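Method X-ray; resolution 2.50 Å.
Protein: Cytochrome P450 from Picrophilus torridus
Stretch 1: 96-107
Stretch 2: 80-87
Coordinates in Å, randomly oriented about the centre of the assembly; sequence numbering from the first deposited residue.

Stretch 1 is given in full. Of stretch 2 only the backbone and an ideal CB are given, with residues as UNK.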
# COMPACT_ATOMS: atom_id res chain seq x y z
N SER A 96 10.85 -10.06 -8.05
CA SER A 96 10.53 -11.26 -7.31
C SER A 96 11.54 -11.69 -6.22
O SER A 96 11.18 -12.41 -5.30
CB SER A 96 10.23 -12.40 -8.26
OG SER A 96 11.45 -12.89 -8.67
N GLU A 97 12.79 -11.24 -6.33
CA GLU A 97 13.85 -11.68 -5.42
C GLU A 97 14.19 -10.64 -4.36
O GLU A 97 14.87 -10.95 -3.40
CB GLU A 97 15.12 -12.06 -6.18
CG GLU A 97 14.90 -13.19 -7.14
CD GLU A 97 14.32 -14.46 -6.48
OE1 GLU A 97 14.92 -14.95 -5.47
OE2 GLU A 97 13.28 -14.98 -7.00
N TYR A 98 13.72 -9.42 -4.52
CA TYR A 98 13.97 -8.45 -3.50
C TYR A 98 12.69 -7.73 -3.15
O TYR A 98 12.26 -7.72 -2.03
CB TYR A 98 15.05 -7.45 -3.92
CG TYR A 98 15.29 -6.39 -2.83
CD1 TYR A 98 16.16 -6.64 -1.75
CD2 TYR A 98 14.61 -5.18 -2.86
CE1 TYR A 98 16.34 -5.66 -0.73
CE2 TYR A 98 14.79 -4.24 -1.90
CZ TYR A 98 15.65 -4.46 -0.85
OH TYR A 98 15.76 -3.48 0.08
N ALA A 99 12.06 -7.11 -4.12
CA ALA A 99 10.94 -6.22 -3.82
C ALA A 99 9.65 -6.92 -3.29
O ALA A 99 8.96 -6.35 -2.46
CB ALA A 99 10.66 -5.27 -5.03
N VAL A 100 9.33 -8.14 -3.75
CA VAL A 100 8.22 -8.93 -3.18
C VAL A 100 8.58 -9.54 -1.82
O VAL A 100 7.74 -9.71 -0.96
CB VAL A 100 7.79 -10.09 -4.15
CG1 VAL A 100 7.14 -11.34 -3.42
CG2 VAL A 100 6.89 -9.58 -5.25
N ARG A 101 9.84 -9.91 -1.63
CA ARG A 101 10.16 -10.71 -0.45
C ARG A 101 10.31 -9.87 0.81
O ARG A 101 10.14 -10.38 1.96
CB ARG A 101 11.43 -11.55 -0.67
CG ARG A 101 11.36 -12.56 -1.83
CD ARG A 101 12.08 -13.87 -1.45
NE ARG A 101 13.33 -14.11 -2.17
CZ ARG A 101 14.38 -14.79 -1.70
NH1 ARG A 101 14.40 -15.29 -0.47
NH2 ARG A 101 15.45 -14.94 -2.46
N LEU A 102 10.67 -8.62 0.61
CA LEU A 102 10.99 -7.73 1.70
C LEU A 102 9.73 -7.45 2.52
O LEU A 102 9.70 -7.78 3.69
CB LEU A 102 11.68 -6.44 1.20
CG LEU A 102 11.85 -5.32 2.24
CD1 LEU A 102 13.03 -5.58 3.16
CD2 LEU A 102 12.03 -3.96 1.57
N PRO A 103 8.69 -6.86 1.92
CA PRO A 103 7.44 -6.54 2.65
C PRO A 103 6.77 -7.77 3.25
O PRO A 103 6.19 -7.69 4.34
CB PRO A 103 6.57 -5.91 1.57
CG PRO A 103 7.11 -6.53 0.25
CD PRO A 103 8.60 -6.43 0.51
N VAL A 104 6.89 -8.94 2.62
CA VAL A 104 6.29 -10.12 3.20
C VAL A 104 7.03 -10.64 4.43
O VAL A 104 6.41 -11.24 5.29
CB VAL A 104 6.01 -11.26 2.13
CG1 VAL A 104 7.25 -11.94 1.66
CG2 VAL A 104 5.04 -12.28 2.70
N ASN A 105 8.34 -10.45 4.51
CA ASN A 105 9.09 -10.79 5.75
C ASN A 105 8.75 -9.84 6.88
O ASN A 105 8.57 -10.25 8.01
CB ASN A 105 10.57 -10.75 5.50
CG ASN A 105 11.13 -12.11 5.03
OD1 ASN A 105 11.37 -13.00 5.84
ND2 ASN A 105 11.36 -12.25 3.73
N ILE A 106 8.65 -8.55 6.56
CA ILE A 106 8.48 -7.54 7.58
C ILE A 106 7.11 -7.71 8.20
O ILE A 106 6.96 -7.68 9.44
CB ILE A 106 8.61 -6.09 6.99
CG1 ILE A 106 9.98 -5.87 6.35
CG2 ILE A 106 8.39 -5.04 8.07
CD1 ILE A 106 11.11 -6.56 7.11
N ILE A 107 6.11 -7.90 7.34
CA ILE A 107 4.76 -8.02 7.80
C ILE A 107 4.53 -9.29 8.63
O ILE A 107 3.85 -9.26 9.67
CB ILE A 107 3.76 -7.78 6.65
CG1 ILE A 107 2.85 -6.60 7.00
CG2 ILE A 107 3.00 -9.00 6.25
CD1 ILE A 107 1.71 -6.96 7.84
N UNK A 80 18.42 -5.70 8.64
CA UNK A 80 18.88 -7.09 8.55
C UNK A 80 18.22 -7.77 7.36
O UNK A 80 18.89 -8.31 6.50
CB UNK A 80 18.57 -7.85 9.84
N UNK A 81 16.89 -7.72 7.29
CA UNK A 81 16.21 -8.40 6.20
C UNK A 81 16.62 -7.86 4.82
O UNK A 81 16.96 -8.64 3.89
CB UNK A 81 14.70 -8.27 6.38
N UNK A 82 16.61 -6.55 4.69
CA UNK A 82 16.87 -5.95 3.40
C UNK A 82 18.27 -6.35 2.97
O UNK A 82 18.49 -6.68 1.79
CB UNK A 82 16.71 -4.43 3.45
N UNK A 83 19.20 -6.40 3.92
CA UNK A 83 20.56 -6.70 3.59
C UNK A 83 20.71 -8.13 3.16
O UNK A 83 21.40 -8.40 2.18
CB UNK A 83 21.48 -6.40 4.78
N UNK A 84 20.06 -9.05 3.86
CA UNK A 84 20.08 -10.48 3.50
C UNK A 84 19.66 -10.73 2.04
O UNK A 84 20.30 -11.54 1.35
CB UNK A 84 19.16 -11.26 4.44
N UNK A 85 18.62 -10.04 1.58
CA UNK A 85 18.06 -10.23 0.24
C UNK A 85 18.75 -9.50 -0.89
O UNK A 85 18.66 -9.92 -2.04
CB UNK A 85 16.59 -9.80 0.25
N UNK A 86 19.36 -8.35 -0.57
CA UNK A 86 20.09 -7.55 -1.56
C UNK A 86 21.51 -8.12 -1.82
O UNK A 86 22.09 -7.86 -2.88
CB UNK A 86 20.19 -6.10 -1.08
N UNK A 87 22.04 -8.90 -0.86
CA UNK A 87 23.43 -9.40 -0.85
C UNK A 87 23.91 -9.93 -2.18
O UNK A 87 25.08 -9.78 -2.54
CB UNK A 87 23.57 -10.51 0.19

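Stretch 2 is largely helical, continuing a helix that begins earlier in the chain, and runs roughly antiparallel to helix 101-107, at 146° between the N-to-C directions. The axes approach to 9.9 Å.

Position 80 has nothing of stretch 1 within 5.5 Å of its ideal CB. This contact sets no preference, and many side chains would suit. The residue is E80, which makes no contact with stretch 1.

Position 81 points toward stretch 1. Its ideal CB lies 4.0 Å from I106 CD1 and 4.5 Å from L102 CD1, with N105 CB also close. The surroundings are mostly carbon, and the space is limited. Alanine, serine, threonine or valine would suit. The residue is T81. Its CG2 packs 3.8 Å from N105 CB and 4.2 Å from L102 CD1. Its OG1 is 4.0 Å from I106 CD1 and is hydrogen-bonded elsewhere in the structure.

Position 82 points sideways. Its ideal CB is 3.6 Å from Y98 OH and 3.9 Å from L102 CD1. A hydroxyl that close favours a small polar residue; serine or threonine could bond to it, and alanine would fit without doing so. The residue is S82. S82 OG and Y98 OH form a hydrogen bond of 2.7 Å, and either could be the donor. The placement of OG is less sure, because it sits too close to an atom elsewhere in the model.

Position 83 points away and position 84 sideways. Stretch 1 offers nothing within 5.5 Å of either ideal CB and sets no preference. The residues are N83 and D84, and neither touches stretch 1.

Position 85 points toward stretch 1. Its ideal CB is 3.8 Å from Y98 CD1 and 4.2 Å from E97 O. Beyond it lie the side chains of R101 and L102. A branched or long apolar residue, such as leucine or methionine, could reach them. The residue is L85, which has the largest covered area in the contact. CB packs 3.7 Å from Y98 CD1. CD1 lies 4.1 Å from L102 CB, while CD2 sits over one face of the R101 guanidinium, 3.7 Å from R101 NH1.

Position 86 points sideways, with its ideal CB 3.9 Å from Y98 CE1. An apolar chain long enough to reach over the ring would suit: isoleucine, leucine or methionine. The residue is I86. Its CD1 lies over one face of the Y98 ring, 4.1 Å from the centroid, in a CH-pi contact.

Position 87 likewise has nothing of stretch 1 within 5.5 Å of its ideal CB, so no preference is set. The residue is K87, which does not touch stretch 1.

Stretch 2, residues 80-87: ETSNDLIK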
# COMPACT_ATOMS: atom_id res chain seq x y z
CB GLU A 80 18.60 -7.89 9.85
CG GLU A 80 18.84 -9.44 9.70
CD GLU A 80 18.27 -10.30 10.86
OE1 GLU A 80 19.09 -11.03 11.49
OE2 GLU A 80 17.03 -10.27 11.14
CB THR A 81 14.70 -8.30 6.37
OG1 THR A 81 14.36 -8.84 7.64
CG2 THR A 81 14.01 -9.09 5.30
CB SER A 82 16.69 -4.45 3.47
OG SER A 82 17.22 -3.84 2.32
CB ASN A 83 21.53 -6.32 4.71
CG ASN A 83 22.98 -6.66 4.36
OD1 ASN A 83 23.59 -7.48 5.03
ND2 ASN A 83 23.49 -6.07 3.28
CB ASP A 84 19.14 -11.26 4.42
CG ASP A 84 19.79 -11.68 5.72
OD1 ASP A 84 19.06 -12.30 6.53
OD2 ASP A 84 20.99 -11.41 5.96
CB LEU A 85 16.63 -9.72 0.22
CG LEU A 85 15.63 -10.41 1.12
CD1 LEU A 85 14.43 -9.49 1.08
CD2 LEU A 85 15.35 -11.87 0.61
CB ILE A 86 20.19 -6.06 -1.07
CG1 ILE A 86 20.40 -5.07 -2.22
CG2 ILE A 86 21.32 -5.88 0.01
CD1 ILE A 86 19.27 -4.85 -3.13
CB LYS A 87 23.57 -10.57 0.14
CG LYS A 87 24.33 -10.30 1.40
CD LYS A 87 24.37 -11.60 2.21
CE LYS A 87 25.12 -11.45 3.51
NZ LYS A 87 25.68 -12.78 3.97
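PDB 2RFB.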